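Local coordinates for DUF269-containing protein (Cyanothece sp. ATCC 51142, PDB 3NJ2) that is of unknown function but, as a member of the DUF269 family, is associated with nitrogen fixation in a cyanobacterium, at residues T26-L29 and L30-S34; S39-Q42 and Q43-Y47; V66-K69 and K70-R73; L87-L90 and C91-A95. One frame throughout, in Å; residues are numbered along the deposited sequence.

Interaction 1 (T26-L29 and L30-S34)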
loop_
_atom_site.group_PDB
_atom_site.type_symbol
_atom_site.label_atom_id
_atom_site.label_comp_id
_atom_site.label_asym_id
_atom_site.label_seq_id
_atom_site.Cartn_x
_atom_site.Cartn_y
_atom_site.Cartn_z
ATOM N N THR B 26 -23.422 -14.736 25.003
ATOM C CA THR B 26 -22.423 -13.681 25.109
ATOM C C THR B 26 -21.725 -13.353 23.771
ATOM O O THR B 26 -21.424 -12.195 23.524
ATOM C CB THR B 26 -21.363 -13.847 26.276
ATOM O OG1 THR B 26 -20.306 -14.745 25.886
ATOM C CG2 THR B 26 -21.997 -14.299 27.583
ATOM N N ASN B 27 -21.481 -14.346 22.910
ATOM C CA ASN B 27 -20.846 -14.036 21.618
ATOM C C ASN B 27 -21.802 -13.183 20.772
ATOM O O ASN B 27 -21.388 -12.221 20.116
ATOM C CB ASN B 27 -20.491 -15.317 20.841
ATOM C CG ASN B 27 -19.369 -16.123 21.485
ATOM O OD1 ASN B 27 -18.519 -15.603 22.229
ATOM N ND2 ASN B 27 -19.362 -17.424 21.186
ATOM N N THR B 28 -23.091 -13.543 20.785
ATOM C CA THR B 28 -24.070 -12.781 19.986
ATOM C C THR B 28 -24.147 -11.349 20.505
ATOM O O THR B 28 -24.222 -10.400 19.715
ATOM C CB THR B 28 -25.469 -13.490 19.973
ATOM O OG1 THR B 28 -25.313 -14.830 19.494
ATOM C CG2 THR B 28 -26.497 -12.740 19.102
ATOM N N LEU B 29 -24.148 -11.181 21.824
ATOM C CA LEU B 29 -24.198 -9.837 22.375
ATOM C C LEU B 29 -22.963 -9.053 21.984
ATOM O O LEU B 29 -23.101 -7.926 21.572
ATOM C CB LEU B 29 -24.381 -9.828 23.888
ATOM C CG LEU B 29 -25.868 -9.738 24.327
ATOM C CD1 LEU B 29 -26.057 -10.592 25.536
ATOM C CD2 LEU B 29 -26.399 -8.303 24.557
ATOM N N LEU B 30 -21.781 -9.676 22.034
ATOM C CA LEU B 30 -20.534 -8.957 21.673
ATOM C C LEU B 30 -20.603 -8.521 20.229
ATOM O O LEU B 30 -20.251 -7.390 19.881
ATOM C CB LEU B 30 -19.303 -9.887 22.003
ATOM C CG LEU B 30 -17.979 -9.215 21.690
ATOM C CD1 LEU B 30 -17.753 -7.931 22.512
ATOM C CD2 LEU B 30 -16.913 -10.261 21.979
ATOM N N VAL B 31 -21.072 -9.406 19.338
ATOM C CA VAL B 31 -21.043 -9.075 17.919
ATOM C C VAL B 31 -22.002 -7.940 17.639
ATOM O O VAL B 31 -21.720 -7.082 16.864
ATOM C CB VAL B 31 -21.377 -10.320 17.036
ATOM C CG1 VAL B 31 -21.635 -9.906 15.598
ATOM C CG2 VAL B 31 -20.174 -11.296 17.135
ATOM N N GLU B 32 -23.154 -7.962 18.312
ATOM C CA GLU B 32 -24.193 -6.967 17.980
ATOM C C GLU B 32 -23.964 -5.606 18.714
ATOM O O GLU B 32 -24.471 -4.577 18.230
ATOM C CB GLU B 32 -25.591 -7.511 18.404
ATOM C CG GLU B 32 -26.010 -8.785 17.694
ATOM C CD GLU B 32 -26.273 -8.595 16.226
ATOM O OE1 GLU B 32 -26.602 -7.462 15.804
ATOM O OE2 GLU B 32 -26.132 -9.611 15.480
ATOM N N GLN B 33 -23.266 -5.632 19.846
ATOM C CA GLN B 33 -23.004 -4.428 20.668
ATOM C C GLN B 33 -21.691 -3.692 20.297
ATOM O O GLN B 33 -21.611 -2.487 20.298
ATOM C CB GLN B 33 -22.896 -4.777 22.131
ATOM C CG GLN B 33 -24.255 -5.050 22.868
ATOM C CD GLN B 33 -24.022 -5.066 24.375
ATOM O OE1 GLN B 33 -23.273 -5.863 24.871
ATOM N NE2 GLN B 33 -24.626 -4.133 25.079
ATOM N N SER B 34 -20.649 -4.465 20.031
ATOM C CA SER B 34 -19.387 -3.801 19.744
ATOM C C SER B 34 -19.355 -2.873 18.565
ATOM O O SER B 34 -19.688 -3.278 17.485
ATOM C CB SER B 34 -18.321 -4.884 19.525
ATOM O OG SER B 34 -17.135 -4.282 18.967
#
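L29 and Q33, one helical turn apart, lie side by side and point the same way, the methyl CD2 of L29 standing 4.0 Å from OE1 of Q33. Beneath this loose pair Q33 N donates to L29 O at 2.9 Å, with a C=O...N angle of 163°. CG of Q33 sits anti to its own carbonyl carbon (chi1 -77°), a torsion that lays CG 3.4 Å from L29 O. E32 does likewise one residue earlier: its CG is 3.1 Å from T28 O, the acceptor for E32 N, and the bend at chi2 then turns the carboxylate off. On the inner side V31 N donates to N27 O, which CG2 of V31 approaches to 3.3 Å, and L30 N bonds to T26 O at 2.9 Å. The next shell fixes the ends of this helix, 24-33. T26 OG1 and T28 OG1 turn back to the carbonyls of N23 and S24, and S34, at the N-cap of helix 35-46, bonds through OG to L37 N and to N151. L30 packs on L147 and E148 of helix 147-167, whereas V31 meets I62 and its neighbours on helix 58-62. One side is therefore packed, with V31 buried and L30 partly so, and the other, with L29, E32 and Q33, is exposed. The carboxylate of E32 lies close to those of D58 and E59, which would probably tend to raise its proton affinity, although R45 also pairs with D58; across the contact itself, cohesion comes from backbone bonds, with only loose side-chain contact.

Interaction 2 (S39-Q42 and Q43-Y47); sequences SLVQ and QIRAY
A single water ties S39, Q42 and Q43 together, bridging three side chains on one side of helix 35-46. It donates to OG of S39 at 2.7 Å and to OE1 of Q42 at 2.6 Å, and accepts from NE2 of Q43 at 3.1 Å. S39 OG is also hydrogen-bonded to A95 O on helix 83-104. The two glutamines reach the water by different routes. Q42 is extended, with CG anti to the backbone N (chi1 179°), whereas Q43 places CG anti to its carbonyl carbon and bends at chi2 (-73°), bringing its amide back toward the preceding turn. The water thus links amides that make no direct bond to each other.

Backbone bonds form the second group. Q43 N, I44 N and R45 N donate to the carbonyls of S39, L40 and V41, and A46 N closes the set on Q42 O at 3.0 Å, with a less straight N-H...O angle of 135° where the helix approaches its end.

Packing is the third kind. V41 and R45 run side by side in the same direction, in van der Waals contact, with CG1 of V41 3.4 Å from NE of R45. The apolar pair, CD1 of L40 and CG1 of I44, is wider at 4.4 Å.

The charged end of R45 is engaged beyond this turn, in a salt bridge with D58 and bonds to the carbonyls of Y53 and W56. V41 and L40 rest on I62 of helix 58-62, while I44 meets C91 and S39 meets A98 and L99, all on helix 83-104; helix 35-46 therefore packs against both helices.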
loop_
_atom_site.group_PDB
_atom_site.type_symbol
_atom_site.label_atom_id
_atom_site.label_comp_id
_atom_site.label_asym_id
_atom_site.label_seq_id
_atom_site.Cartn_x
_atom_site.Cartn_y
_atom_site.Cartn_z
ATOM N N SER B 39 -18.785 -2.404 12.781
ATOM C CA SER B 39 -18.088 -1.838 11.666
ATOM C C SER B 39 -17.560 -2.916 10.763
ATOM O O SER B 39 -17.702 -2.829 9.594
ATOM C CB SER B 39 -16.899 -1.005 12.145
ATOM O OG SER B 39 -16.446 -0.201 11.071
ATOM N N LEU B 40 -16.999 -3.966 11.364
ATOM C CA LEU B 40 -16.437 -5.036 10.536
ATOM C C LEU B 40 -17.544 -5.752 9.741
ATOM O O LEU B 40 -17.401 -6.021 8.523
ATOM C CB LEU B 40 -15.692 -6.027 11.424
ATOM C CG LEU B 40 -15.029 -7.208 10.770
ATOM C CD1 LEU B 40 -14.046 -6.743 9.631
ATOM C CD2 LEU B 40 -14.369 -8.132 11.775
ATOM N N VAL B 41 -18.650 -6.050 10.429
ATOM C CA VAL B 41 -19.828 -6.680 9.709
ATOM C C VAL B 41 -20.302 -5.802 8.541
ATOM O O VAL B 41 -20.534 -6.262 7.403
ATOM C CB VAL B 41 -21.067 -7.009 10.641
ATOM C CG1 VAL B 41 -22.294 -7.503 9.860
ATOM C CG2 VAL B 41 -20.681 -7.997 11.684
ATOM N N GLN B 42 -20.415 -4.524 8.803
ATOM C CA GLN B 42 -20.792 -3.557 7.725
ATOM C C GLN B 42 -19.872 -3.649 6.496
ATOM O O GLN B 42 -20.301 -3.692 5.334
ATOM C CB GLN B 42 -20.836 -2.162 8.260
ATOM C CG GLN B 42 -21.197 -1.095 7.220
ATOM C CD GLN B 42 -21.034 0.340 7.786
ATOM O OE1 GLN B 42 -20.440 0.557 8.877
ATOM N NE2 GLN B 42 -21.512 1.323 7.024
ATOM N N GLN B 43 -18.552 -3.688 6.732
ATOM C CA GLN B 43 -17.645 -3.759 5.621
ATOM C C GLN B 43 -17.763 -5.084 4.872
ATOM O O GLN B 43 -17.790 -5.099 3.695
ATOM C CB GLN B 43 -16.166 -3.498 6.086
ATOM C CG GLN B 43 -16.018 -2.078 6.689
ATOM C CD GLN B 43 -16.078 -0.973 5.608
ATOM O OE1 GLN B 43 -15.616 -1.170 4.496
ATOM N NE2 GLN B 43 -16.631 0.157 5.952
ATOM N N ILE B 44 -17.856 -6.188 5.582
ATOM C CA ILE B 44 -17.934 -7.535 4.955
ATOM C C ILE B 44 -19.173 -7.540 4.007
ATOM O O ILE B 44 -19.109 -8.022 2.858
ATOM C CB ILE B 44 -17.991 -8.726 5.986
ATOM C CG1 ILE B 44 -16.659 -8.887 6.741
ATOM C CG2 ILE B 44 -18.254 -10.022 5.216
ATOM C CD1 ILE B 44 -15.492 -9.398 5.820
ATOM N N ARG B 45 -20.289 -6.991 4.509
ATOM C CA ARG B 45 -21.537 -6.983 3.705
ATOM C C ARG B 45 -21.473 -6.072 2.518
ATOM O O ARG B 45 -22.155 -6.269 1.485
ATOM C CB ARG B 45 -22.735 -6.611 4.585
ATOM C CG ARG B 45 -23.001 -7.700 5.721
ATOM C CD ARG B 45 -24.319 -7.408 6.455
ATOM N NE ARG B 45 -24.736 -8.268 7.584
ATOM C CZ ARG B 45 -25.227 -9.505 7.453
ATOM N NH1 ARG B 45 -25.437 -9.985 6.235
ATOM N NH2 ARG B 45 -25.456 -10.197 8.534
ATOM N N ALA B 46 -20.669 -5.027 2.639
ATOM C CA ALA B 46 -20.555 -4.033 1.577
ATOM C C ALA B 46 -19.722 -4.579 0.409
ATOM O O ALA B 46 -19.795 -4.044 -0.689
ATOM C CB ALA B 46 -19.903 -2.759 2.179
ATOM N N TYR B 47 -18.926 -5.624 0.653
ATOM C CA TYR B 47 -18.010 -6.160 -0.348
ATOM C C TYR B 47 -18.356 -7.583 -0.729
ATOM O O TYR B 47 -17.537 -8.521 -0.674
ATOM C CB TYR B 47 -16.530 -5.948 0.068
ATOM C CG TYR B 47 -16.149 -4.469 0.089
ATOM C CD1 TYR B 47 -15.751 -3.796 -1.082
ATOM C CD2 TYR B 47 -16.164 -3.738 1.282
ATOM C CE1 TYR B 47 -15.388 -2.469 -1.055
ATOM C CE2 TYR B 47 -15.837 -2.387 1.336
ATOM C CZ TYR B 47 -15.445 -1.737 0.143
ATOM O OH TYR B 47 -15.131 -0.400 0.209
HETATM O O HOH W 1 -17.877 0.185 8.795
#

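Interaction 3 (V66-K69 and K70-R73)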
loop_
_atom_site.group_PDB
_atom_site.type_symbol
_atom_site.label_atom_id
_atom_site.label_comp_id
_atom_site.label_asym_id
_atom_site.label_seq_id
_atom_site.Cartn_x
_atom_site.Cartn_y
_atom_site.Cartn_z
ATOM N N VAL B 66 -12.436 -15.879 13.079
ATOM C CA VAL B 66 -12.091 -16.572 14.317
ATOM C C VAL B 66 -11.754 -17.980 13.994
ATOM O O VAL B 66 -12.559 -18.727 13.444
ATOM C CB VAL B 66 -13.252 -16.395 15.395
ATOM C CG1 VAL B 66 -12.943 -17.102 16.714
ATOM C CG2 VAL B 66 -13.495 -14.885 15.659
ATOM N N ILE B 67 -10.504 -18.356 14.306
ATOM C CA ILE B 67 -9.989 -19.628 13.847
ATOM C C ILE B 67 -9.086 -20.064 14.965
ATOM O O ILE B 67 -8.215 -19.313 15.365
ATOM C CB ILE B 67 -9.097 -19.486 12.515
ATOM C CG1 ILE B 67 -9.780 -18.864 11.291
ATOM C CG2 ILE B 67 -8.713 -20.885 12.008
ATOM C CD1 ILE B 67 -8.763 -18.437 10.149
ATOM N N PRO B 68 -9.286 -21.290 15.476
ATOM C CA PRO B 68 -8.457 -21.818 16.548
ATOM C C PRO B 68 -6.937 -21.736 16.241
ATOM O O PRO B 68 -6.523 -22.058 15.138
ATOM C CB PRO B 68 -8.944 -23.281 16.674
ATOM C CG PRO B 68 -10.395 -23.271 16.093
ATOM C CD PRO B 68 -10.235 -22.282 14.937
ATOM N N LYS B 69 -6.148 -21.346 17.243
ATOM C CA LYS B 69 -4.685 -21.150 17.097
ATOM C C LYS B 69 -4.039 -22.302 16.304
ATOM O O LYS B 69 -3.270 -22.098 15.348
ATOM C CB LYS B 69 -4.074 -21.027 18.503
ATOM C CG LYS B 69 -2.553 -20.715 18.592
ATOM C CD LYS B 69 -1.853 -21.540 19.740
ATOM C CE LYS B 69 -2.224 -21.091 21.188
ATOM N NZ LYS B 69 -1.051 -21.249 22.150
ATOM N N LYS B 70 -4.438 -23.512 16.659
ATOM C CA LYS B 70 -3.848 -24.726 16.128
ATOM C C LYS B 70 -4.164 -24.906 14.657
ATOM O O LYS B 70 -3.289 -25.222 13.886
ATOM C CB LYS B 70 -4.325 -25.917 16.978
ATOM C CG LYS B 70 -4.172 -27.268 16.356
ATOM C CD LYS B 70 -2.979 -28.031 17.016
ATOM C CE LYS B 70 -3.063 -29.548 16.826
ATOM N NZ LYS B 70 -3.296 -29.954 15.409
ATOM N N LYS B 71 -5.414 -24.654 14.269
ATOM C CA LYS B 71 -5.860 -24.708 12.863
ATOM C C LYS B 71 -5.196 -23.597 12.061
ATOM O O LYS B 71 -4.749 -23.824 10.921
ATOM C CB LYS B 71 -7.409 -24.600 12.789
ATOM C CG LYS B 71 -8.041 -24.814 11.429
ATOM C CD LYS B 71 -9.583 -24.728 11.530
ATOM C CE LYS B 71 -10.244 -24.379 10.187
ATOM N NZ LYS B 71 -10.248 -25.554 9.233
ATOM N N ARG B 72 -5.103 -22.420 12.683
ATOM C CA ARG B 72 -4.458 -21.298 12.032
ATOM C C ARG B 72 -2.991 -21.564 11.652
ATOM O O ARG B 72 -2.592 -21.277 10.477
ATOM C CB ARG B 72 -4.582 -20.059 12.893
ATOM C CG ARG B 72 -5.113 -18.944 12.129
ATOM C CD ARG B 72 -5.391 -17.716 12.986
ATOM N NE ARG B 72 -4.469 -17.363 14.044
ATOM C CZ ARG B 72 -4.783 -17.336 15.335
ATOM N NH1 ARG B 72 -5.961 -17.816 15.757
ATOM N NH2 ARG B 72 -3.883 -16.930 16.237
ATOM N N ARG B 73 -2.248 -22.116 12.629
ATOM C CA ARG B 73 -0.792 -22.427 12.480
ATOM C C ARG B 73 -0.569 -23.393 11.326
ATOM O O ARG B 73 0.493 -23.386 10.721
ATOM C CB ARG B 73 -0.114 -22.888 13.786
ATOM C CG ARG B 73 -0.377 -24.355 14.268
ATOM C CD ARG B 73 0.535 -24.840 15.440
ATOM N NE ARG B 73 -0.242 -25.026 16.676
ATOM C CZ ARG B 73 -0.302 -24.164 17.703
ATOM N NH1 ARG B 73 0.409 -23.031 17.713
ATOM N NH2 ARG B 73 -1.072 -24.447 18.751
#
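A chi1 of -58° puts CG2 of I67 anti to the backbone N, toward K71, whose CD it approaches to 4.0 Å, and the two side chains cross at about a right angle. R72 has an unusual first torsion (chi1 -128°) and a bend at chi3 (39°), which swing its guanidinium back along the chain to the carbonyl of I67. NH1 donates to I67 O at 2.7 Å, the oxygen lying at the guanidinium edge and in its plane, though the bond is noticeably bent at the hydrogen. The same NH1 also forms a salt bridge with D145, so one nitrogen joins the loop to a second part of the chain, where I67 and F144 share backbone bonds. CG of R72 lies 4.0 Å from CB of I67, adding aliphatic contact. Further out, K69 and R73 meet despite like charge: CD of K69 approaches NH2 of R73 to 3.2 Å, while NZ stays 4.7 Å from NH2. R72 N bonds to P68 O at 2.9 Å and R73 N to K69 O, opening the first turn. The whole is a helix N-terminus: P68 occupies the N-cap of the short, very basic helix 69-73, and an arginine from the first turn clasps the loop leading in.

Interaction 4 (L87-L90 and C91-A95); sequences LRIL and CYFRA
The guanidinium of R94 has CG of L90 over one face, above its centre and 3.3 Å from CZ, while CD1 of L87 stands at its edge, 3.7 Å from NH1. CD2 of L90 extends the cover to NH2, at 3.4 Å. R94 gets there with CG anti to its own carbonyl carbon (chi1 -76°) and a chain extended as far as NE, so that the stem runs back over the preceding turn and its CG passes 3.3 Å from L90 O. The cationic end also makes a cation-pi contact with Y47.

Aromatic rings stand on another side of the helix. F93 receives CG2 of I89 at its edge and in its plane, 3.7 Å from CE2, the two side chains running alongside each other. One face of F93 is met by CD2 of the adjoining Y92, whose own ring edge has CD2 of F93 in its plane. Y92 then leads away from this turn to F142, which it meets edge-to-face, and to F144.

Below the side chains, C91 N to L87 O and R94 N to L90 O are short backbone bonds, each 2.8 Å, and SG of C91 touches CD1 of L87 at 4.0 Å. Such a distribution is that of a central helix packed on several sides. In helix 83-104, I89, L90 and F93 lie against strand 109-114, Y92 against helix 147-167, and C91 and A95 against helix 35-46, which is the layered alpha/beta packing of helices on an antiparallel sheet.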
loop_
_atom_site.group_PDB
_atom_site.type_symbol
_atom_site.label_atom_id
_atom_site.label_comp_id
_atom_site.label_asym_id
_atom_site.label_seq_id
_atom_site.Cartn_x
_atom_site.Cartn_y
_atom_site.Cartn_z
ATOM N N LEU B 87 -9.383 -10.242 1.061
ATOM C CA LEU B 87 -10.573 -9.391 1.255
ATOM C C LEU B 87 -10.936 -9.325 2.748
ATOM O O LEU B 87 -11.298 -8.213 3.215
ATOM C CB LEU B 87 -11.738 -9.958 0.367
ATOM C CG LEU B 87 -12.962 -9.008 0.463
ATOM C CD1 LEU B 87 -12.766 -7.539 0.060
ATOM C CD2 LEU B 87 -14.037 -9.558 -0.485
ATOM N N ARG B 88 -10.779 -10.385 3.523
ATOM C CA ARG B 88 -10.941 -10.290 5.010
ATOM C C ARG B 88 -9.979 -9.317 5.619
ATOM O O ARG B 88 -10.386 -8.536 6.439
ATOM C CB ARG B 88 -10.845 -11.626 5.834
ATOM C CG ARG B 88 -12.085 -12.526 5.581
ATOM C CD ARG B 88 -12.194 -13.547 6.650
ATOM N NE ARG B 88 -10.987 -14.420 6.619
ATOM C CZ ARG B 88 -10.830 -15.426 5.752
ATOM N NH1 ARG B 88 -11.781 -15.717 4.851
ATOM N NH2 ARG B 88 -9.716 -16.163 5.761
ATOM N N ILE B 89 -8.720 -9.367 5.224
ATOM C CA ILE B 89 -7.791 -8.438 5.836
ATOM C C ILE B 89 -8.136 -7.023 5.354
ATOM O O ILE B 89 -8.094 -6.112 6.236
ATOM C CB ILE B 89 -6.372 -8.736 5.320
ATOM C CG1 ILE B 89 -5.993 -10.132 5.674
ATOM C CG2 ILE B 89 -5.327 -7.706 5.923
ATOM C CD1 ILE B 89 -4.654 -10.608 5.086
ATOM N N LEU B 90 -8.525 -6.767 4.084
ATOM C CA LEU B 90 -8.926 -5.419 3.646
ATOM C C LEU B 90 -10.133 -4.937 4.448
ATOM O O LEU B 90 -10.109 -3.801 4.955
ATOM C CB LEU B 90 -9.217 -5.478 2.157
ATOM C CG LEU B 90 -9.163 -4.264 1.271
ATOM C CD1 LEU B 90 -7.942 -3.387 1.573
ATOM C CD2 LEU B 90 -9.042 -4.851 -0.140
ATOM N N CYS B 91 -11.081 -5.832 4.713
ATOM C CA CYS B 91 -12.273 -5.413 5.442
ATOM C C CYS B 91 -12.021 -5.081 6.888
ATOM O O CYS B 91 -12.593 -4.093 7.423
ATOM C CB CYS B 91 -13.381 -6.461 5.351
ATOM S SG CYS B 91 -14.204 -6.448 3.667
ATOM N N TYR B 92 -11.088 -5.800 7.518
ATOM C CA TYR B 92 -10.602 -5.491 8.865
ATOM C C TYR B 92 -10.033 -4.106 8.926
ATOM O O TYR B 92 -10.463 -3.253 9.780
ATOM C CB TYR B 92 -9.555 -6.555 9.267
ATOM C CG TYR B 92 -8.951 -6.390 10.623
ATOM C CD1 TYR B 92 -9.662 -6.768 11.798
ATOM C CD2 TYR B 92 -7.662 -5.917 10.765
ATOM C CE1 TYR B 92 -9.086 -6.663 13.084
ATOM C CE2 TYR B 92 -7.088 -5.864 12.006
ATOM C CZ TYR B 92 -7.818 -6.224 13.156
ATOM O OH TYR B 92 -7.231 -6.088 14.379
ATOM N N PHE B 93 -9.139 -3.778 7.998
ATOM C CA PHE B 93 -8.548 -2.432 8.020
ATOM C C PHE B 93 -9.520 -1.337 7.616
ATOM O O PHE B 93 -9.391 -0.215 8.105
ATOM C CB PHE B 93 -7.158 -2.401 7.352
ATOM C CG PHE B 93 -6.134 -3.163 8.185
ATOM C CD1 PHE B 93 -5.582 -2.526 9.295
ATOM C CD2 PHE B 93 -5.714 -4.498 7.842
ATOM C CE1 PHE B 93 -4.757 -3.233 10.059
ATOM C CE2 PHE B 93 -4.870 -5.216 8.669
ATOM C CZ PHE B 93 -4.382 -4.561 9.785
ATOM N N ARG B 94 -10.449 -1.670 6.691
ATOM C CA ARG B 94 -11.509 -0.674 6.348
ATOM C C ARG B 94 -12.425 -0.436 7.519
ATOM O O ARG B 94 -12.982 0.722 7.656
ATOM C CB ARG B 94 -12.361 -1.213 5.210
ATOM C CG ARG B 94 -11.600 -1.090 3.818
ATOM C CD ARG B 94 -12.348 -2.012 2.816
ATOM N NE ARG B 94 -11.769 -1.825 1.486
ATOM C CZ ARG B 94 -11.892 -2.689 0.470
ATOM N NH1 ARG B 94 -12.544 -3.854 0.618
ATOM N NH2 ARG B 94 -11.289 -2.410 -0.669
ATOM N N ALA B 95 -12.645 -1.440 8.332
ATOM C CA ALA B 95 -13.525 -1.326 9.519
ATOM C C ALA B 95 -12.854 -0.338 10.533
ATOM O O ALA B 95 -13.552 0.520 11.172
ATOM C CB ALA B 95 -13.762 -2.689 10.084
#

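All four contacts are local turns, but their chemistry follows their depth. Interactions 1 and 3 lie at the surface, each with its centre about 17 Å from the centre of the chain, and they differ in charge: acidic groups lie near interaction 1, while lysines and arginines dominate interaction 3. Interaction 4 is the most central, about 4 Å out, and relies on aliphatic and aromatic packing, with the flat end of R94 laid over a leucine. Interaction 2 is intermediate, with a water bridge beside buried apolar groups. Interactions 2 and 4 touch directly, S39 OG lying 3.0 Å from A95 O in a probable hydrogen bond, whereas interactions 1 and 2 belong to consecutive helices without touching.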